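Local coordinates for protein E1 (Kluyveromyces marxianus, PDB 3VX6) that acts as an E1-like enzyme that activates the ubiquitin-like proteins ATG12 and ATG8 for conjugation in autophagy and cytoplasm-to-vacuole transport, at residues L37-L50 and N76-T88. Sequence-based numbering, arbitrary orientation.
Sequences LDSDEKALYTQLDL and NIILKGYLLNFNT
Strands 40-47 and 78-86 pair antiparallel, their axes approaching to 4.1 Å at 146° between N-to-C directions, with Asp40–Asn85, Leu44–Gly81 and Thr46–Leu79 as hydrogen-bonded pairs and a backbone bond from Leu48 N to Ile77 O (2.6 Å).

The paired Asp40 and Asn85 side chains run side by side on the face toward helix 21-33, carboxylate and amide nearly coplanar. Asn85 ND2 donates to Asp40 OD2 at 2.7 Å, while Asn85 OD1 is bonded to Ser127 on strand 123-130. Asp40 OD1 has a longer salt bridge to Lys42 NZ (3.5 Å), and Lys31 of helix 21-33 touches both Asp40 and Asn85. On this same face Leu44 CD1 rests on Leu83 CB (3.8 Å), and both leucines reach helix 21-33. Near the other end, Leu48 straddles Leu79 CB with its two methyls, CD1 being the nearer, and Leu50 CD1 meets Ile77 CD1 at 3.4 Å.

On the face of Ala43, Tyr45 and Lys80, the lysine leaves with CG anti to its own N (chi1 -172°) and stays extended; its CD lies 3.6 Å from Tyr45 CE1. One water is shared by the ends of this pair, accepting from Lys80 NZ and meeting Tyr45 OH. Farther along, Ile78 crosses Gln47 at a slant, its CD1 3.5 Å from Gln47 CB. Beyond the strands, Asn87 ND2 bonds to Leu37 O in its carbonyl plane.

The two strands are thus an antiparallel pair within a mixed sheet of the ATG7 N-terminal region, in which strand 78-86 runs parallel to strand 123-130. Chemically, the face toward helix 21-33 sets leucines beside a polar cluster of Asp40, Asn85 and Lys42; the buried Asp40 carboxylate, gripped by the Asn85 amide with Lys42 at longer range and Lys31 touching it, would probably favour the ionised form.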
# COMPACT_ATOMS: atom_id res chain seq x y z
N LEU A 37 1.05 26.86 -9.10
CA LEU A 37 -0.23 26.98 -9.78
C LEU A 37 -0.56 25.69 -10.53
O LEU A 37 -1.70 25.49 -10.96
CB LEU A 37 -0.19 28.16 -10.74
CG LEU A 37 -1.45 28.44 -11.56
CD1 LEU A 37 -1.53 29.92 -11.85
CD2 LEU A 37 -1.44 27.62 -12.84
N ASP A 38 0.43 24.83 -10.68
CA ASP A 38 0.25 23.54 -11.33
C ASP A 38 -0.16 22.56 -10.25
O ASP A 38 -0.38 22.95 -9.11
CB ASP A 38 1.55 23.07 -11.98
CG ASP A 38 1.63 23.41 -13.45
OD1 ASP A 38 0.69 23.03 -14.20
OD2 ASP A 38 2.63 24.04 -13.87
N SER A 39 -0.27 21.29 -10.60
CA SER A 39 -0.65 20.29 -9.63
C SER A 39 0.56 19.85 -8.82
O SER A 39 1.60 19.51 -9.37
CB SER A 39 -1.30 19.11 -10.35
OG SER A 39 -2.45 19.56 -11.06
N ASP A 40 0.42 19.86 -7.50
CA ASP A 40 1.51 19.49 -6.60
C ASP A 40 1.66 17.98 -6.54
O ASP A 40 0.71 17.26 -6.26
CB ASP A 40 1.23 20.01 -5.18
CG ASP A 40 0.75 21.45 -5.16
OD1 ASP A 40 1.58 22.38 -5.31
OD2 ASP A 40 -0.48 21.66 -4.98
N GLU A 41 2.88 17.50 -6.79
CA GLU A 41 3.18 16.07 -6.75
C GLU A 41 4.25 15.87 -5.66
O GLU A 41 5.45 15.83 -5.95
CB GLU A 41 3.67 15.61 -8.13
CG GLU A 41 3.47 14.14 -8.43
CD GLU A 41 3.52 13.85 -9.93
OE1 GLU A 41 2.53 14.15 -10.63
OE2 GLU A 41 4.56 13.34 -10.40
N LYS A 42 3.79 15.77 -4.42
CA LYS A 42 4.66 15.62 -3.26
C LYS A 42 4.79 14.19 -2.79
O LYS A 42 3.92 13.36 -3.02
CB LYS A 42 4.13 16.44 -2.07
CG LYS A 42 4.79 17.80 -1.84
CD LYS A 42 4.11 18.91 -2.62
CE LYS A 42 4.85 20.23 -2.44
NZ LYS A 42 4.20 21.35 -3.19
N ALA A 43 5.90 13.90 -2.12
CA ALA A 43 6.12 12.58 -1.59
C ALA A 43 5.59 12.63 -0.16
O ALA A 43 5.86 13.58 0.57
CB ALA A 43 7.59 12.24 -1.58
N LEU A 44 4.82 11.63 0.22
CA LEU A 44 4.27 11.55 1.56
C LEU A 44 5.08 10.51 2.33
O LEU A 44 5.69 9.63 1.74
CB LEU A 44 2.78 11.16 1.49
CG LEU A 44 1.91 12.15 0.72
CD1 LEU A 44 0.53 11.58 0.47
CD2 LEU A 44 1.81 13.44 1.51
N TYR A 45 5.10 10.65 3.64
CA TYR A 45 5.83 9.73 4.50
C TYR A 45 4.99 9.58 5.73
O TYR A 45 4.54 10.55 6.32
CB TYR A 45 7.20 10.30 4.90
CG TYR A 45 8.18 10.46 3.77
CD1 TYR A 45 8.86 9.36 3.25
CD2 TYR A 45 8.42 11.70 3.19
CE1 TYR A 45 9.75 9.49 2.18
CE2 TYR A 45 9.31 11.85 2.12
CZ TYR A 45 9.96 10.73 1.62
OH TYR A 45 10.83 10.85 0.56
N THR A 46 4.75 8.35 6.12
CA THR A 46 3.97 8.14 7.30
C THR A 46 4.61 6.96 7.98
O THR A 46 4.89 5.94 7.34
CB THR A 46 2.50 7.89 6.95
OG1 THR A 46 1.73 7.81 8.15
CG2 THR A 46 2.36 6.60 6.15
N GLN A 47 4.92 7.12 9.26
CA GLN A 47 5.52 6.04 10.00
C GLN A 47 4.41 5.04 10.18
O GLN A 47 3.38 5.34 10.79
CB GLN A 47 6.02 6.52 11.35
CG GLN A 47 6.47 5.41 12.26
CD GLN A 47 7.05 5.94 13.54
OE1 GLN A 47 6.74 5.44 14.62
NE2 GLN A 47 7.89 6.96 13.43
N LEU A 48 4.61 3.86 9.63
CA LEU A 48 3.60 2.84 9.71
C LEU A 48 3.51 2.31 11.13
O LEU A 48 4.47 1.76 11.67
CB LEU A 48 3.90 1.72 8.72
CG LEU A 48 2.87 1.52 7.60
CD1 LEU A 48 2.38 2.86 7.09
CD2 LEU A 48 3.49 0.71 6.47
N ASP A 49 2.35 2.52 11.74
CA ASP A 49 2.12 2.04 13.08
C ASP A 49 1.55 0.67 12.82
O ASP A 49 0.35 0.53 12.59
CB ASP A 49 1.10 2.89 13.82
CG ASP A 49 0.83 2.39 15.22
OD1 ASP A 49 -0.05 2.96 15.90
OD2 ASP A 49 1.50 1.42 15.65
N LEU A 50 2.42 -0.34 12.83
CA LEU A 50 1.99 -1.70 12.59
C LEU A 50 1.47 -2.31 13.88
O LEU A 50 1.08 -3.48 13.90
CB LEU A 50 3.16 -2.54 12.05
CG LEU A 50 3.64 -2.15 10.64
CD1 LEU A 50 4.76 -3.07 10.20
CD2 LEU A 50 2.47 -2.21 9.66
N ASN A 76 11.83 2.66 12.92
CA ASN A 76 10.47 2.24 12.58
C ASN A 76 10.27 2.11 11.07
O ASN A 76 11.15 2.46 10.28
CB ASN A 76 9.45 3.22 13.15
CG ASN A 76 9.11 2.93 14.59
OD1 ASN A 76 9.96 3.03 15.47
ND2 ASN A 76 7.86 2.56 14.84
N ILE A 77 9.11 1.61 10.67
CA ILE A 77 8.81 1.42 9.26
C ILE A 77 8.14 2.66 8.69
O ILE A 77 7.06 3.07 9.13
CB ILE A 77 7.92 0.18 9.05
CG1 ILE A 77 8.75 -1.08 9.32
CG2 ILE A 77 7.32 0.19 7.65
CD1 ILE A 77 7.97 -2.37 9.25
N ILE A 78 8.79 3.27 7.71
CA ILE A 78 8.26 4.47 7.09
C ILE A 78 7.75 4.15 5.70
O ILE A 78 8.51 3.70 4.84
CB ILE A 78 9.34 5.55 7.00
CG1 ILE A 78 9.93 5.82 8.39
CG2 ILE A 78 8.75 6.80 6.37
CD1 ILE A 78 8.91 6.15 9.46
N LEU A 79 6.46 4.38 5.47
CA LEU A 79 5.88 4.11 4.16
C LEU A 79 5.93 5.35 3.28
O LEU A 79 5.48 6.42 3.68
CB LEU A 79 4.42 3.66 4.28
CG LEU A 79 3.87 3.26 2.92
CD1 LEU A 79 4.72 2.11 2.38
CD2 LEU A 79 2.42 2.86 3.02
N LYS A 80 6.47 5.19 2.08
CA LYS A 80 6.54 6.32 1.17
C LYS A 80 5.33 6.34 0.27
O LYS A 80 5.02 5.36 -0.40
CB LYS A 80 7.82 6.28 0.33
CG LYS A 80 8.05 7.54 -0.50
CD LYS A 80 9.51 7.64 -0.94
CE LYS A 80 9.77 8.90 -1.76
NZ LYS A 80 11.22 9.09 -2.06
N GLY A 81 4.63 7.46 0.27
CA GLY A 81 3.46 7.60 -0.57
C GLY A 81 3.69 8.79 -1.48
O GLY A 81 4.77 9.37 -1.47
N TYR A 82 2.68 9.14 -2.26
CA TYR A 82 2.79 10.27 -3.16
C TYR A 82 1.48 11.03 -3.21
O TYR A 82 0.40 10.45 -3.18
CB TYR A 82 3.21 9.78 -4.56
CG TYR A 82 4.56 9.08 -4.58
CD1 TYR A 82 5.75 9.79 -4.36
CD2 TYR A 82 4.63 7.69 -4.71
CE1 TYR A 82 6.98 9.12 -4.26
CE2 TYR A 82 5.85 7.01 -4.61
CZ TYR A 82 7.02 7.72 -4.38
OH TYR A 82 8.21 7.02 -4.25
N LEU A 83 1.59 12.35 -3.27
CA LEU A 83 0.41 13.18 -3.35
C LEU A 83 0.37 13.88 -4.71
O LEU A 83 1.39 14.28 -5.24
CB LEU A 83 0.38 14.21 -2.22
CG LEU A 83 -0.62 15.37 -2.34
CD1 LEU A 83 -2.04 14.87 -2.24
CD2 LEU A 83 -0.33 16.39 -1.25
N LEU A 84 -0.82 13.99 -5.27
CA LEU A 84 -1.01 14.67 -6.53
C LEU A 84 -2.14 15.67 -6.27
O LEU A 84 -3.30 15.39 -6.51
CB LEU A 84 -1.43 13.70 -7.63
CG LEU A 84 -1.27 14.21 -9.08
CD1 LEU A 84 -2.38 13.60 -9.92
CD2 LEU A 84 -1.34 15.72 -9.16
N ASN A 85 -1.78 16.84 -5.75
CA ASN A 85 -2.78 17.86 -5.47
C ASN A 85 -3.11 18.69 -6.71
O ASN A 85 -2.29 19.48 -7.18
CB ASN A 85 -2.29 18.82 -4.38
CG ASN A 85 -3.32 19.89 -4.06
OD1 ASN A 85 -4.37 19.58 -3.49
ND2 ASN A 85 -3.04 21.14 -4.43
N PHE A 86 -4.33 18.50 -7.23
CA PHE A 86 -4.81 19.25 -8.38
C PHE A 86 -5.04 20.71 -8.00
O PHE A 86 -5.35 21.03 -6.84
CB PHE A 86 -6.10 18.62 -8.91
CG PHE A 86 -5.88 17.29 -9.55
CD1 PHE A 86 -5.22 17.21 -10.78
CD2 PHE A 86 -6.25 16.12 -8.91
CE1 PHE A 86 -4.94 15.98 -11.35
CE2 PHE A 86 -5.98 14.89 -9.47
CZ PHE A 86 -5.32 14.81 -10.70
N ASN A 87 -4.88 21.60 -8.98
CA ASN A 87 -5.04 23.03 -8.75
C ASN A 87 -6.47 23.51 -8.87
O ASN A 87 -6.82 24.58 -8.37
CB ASN A 87 -4.13 23.82 -9.69
CG ASN A 87 -4.13 23.26 -11.12
OD1 ASN A 87 -4.71 22.21 -11.41
ND2 ASN A 87 -3.45 23.97 -12.02
N THR A 88 -7.32 22.73 -9.53
CA THR A 88 -8.70 23.13 -9.68
C THR A 88 -9.61 21.97 -9.36
O THR A 88 -9.23 20.81 -9.55
CB THR A 88 -9.01 23.64 -11.11
OG1 THR A 88 -9.50 22.56 -11.92
CG2 THR A 88 -7.77 24.23 -11.75
O HOH W 1 13.00 8.71 -0.30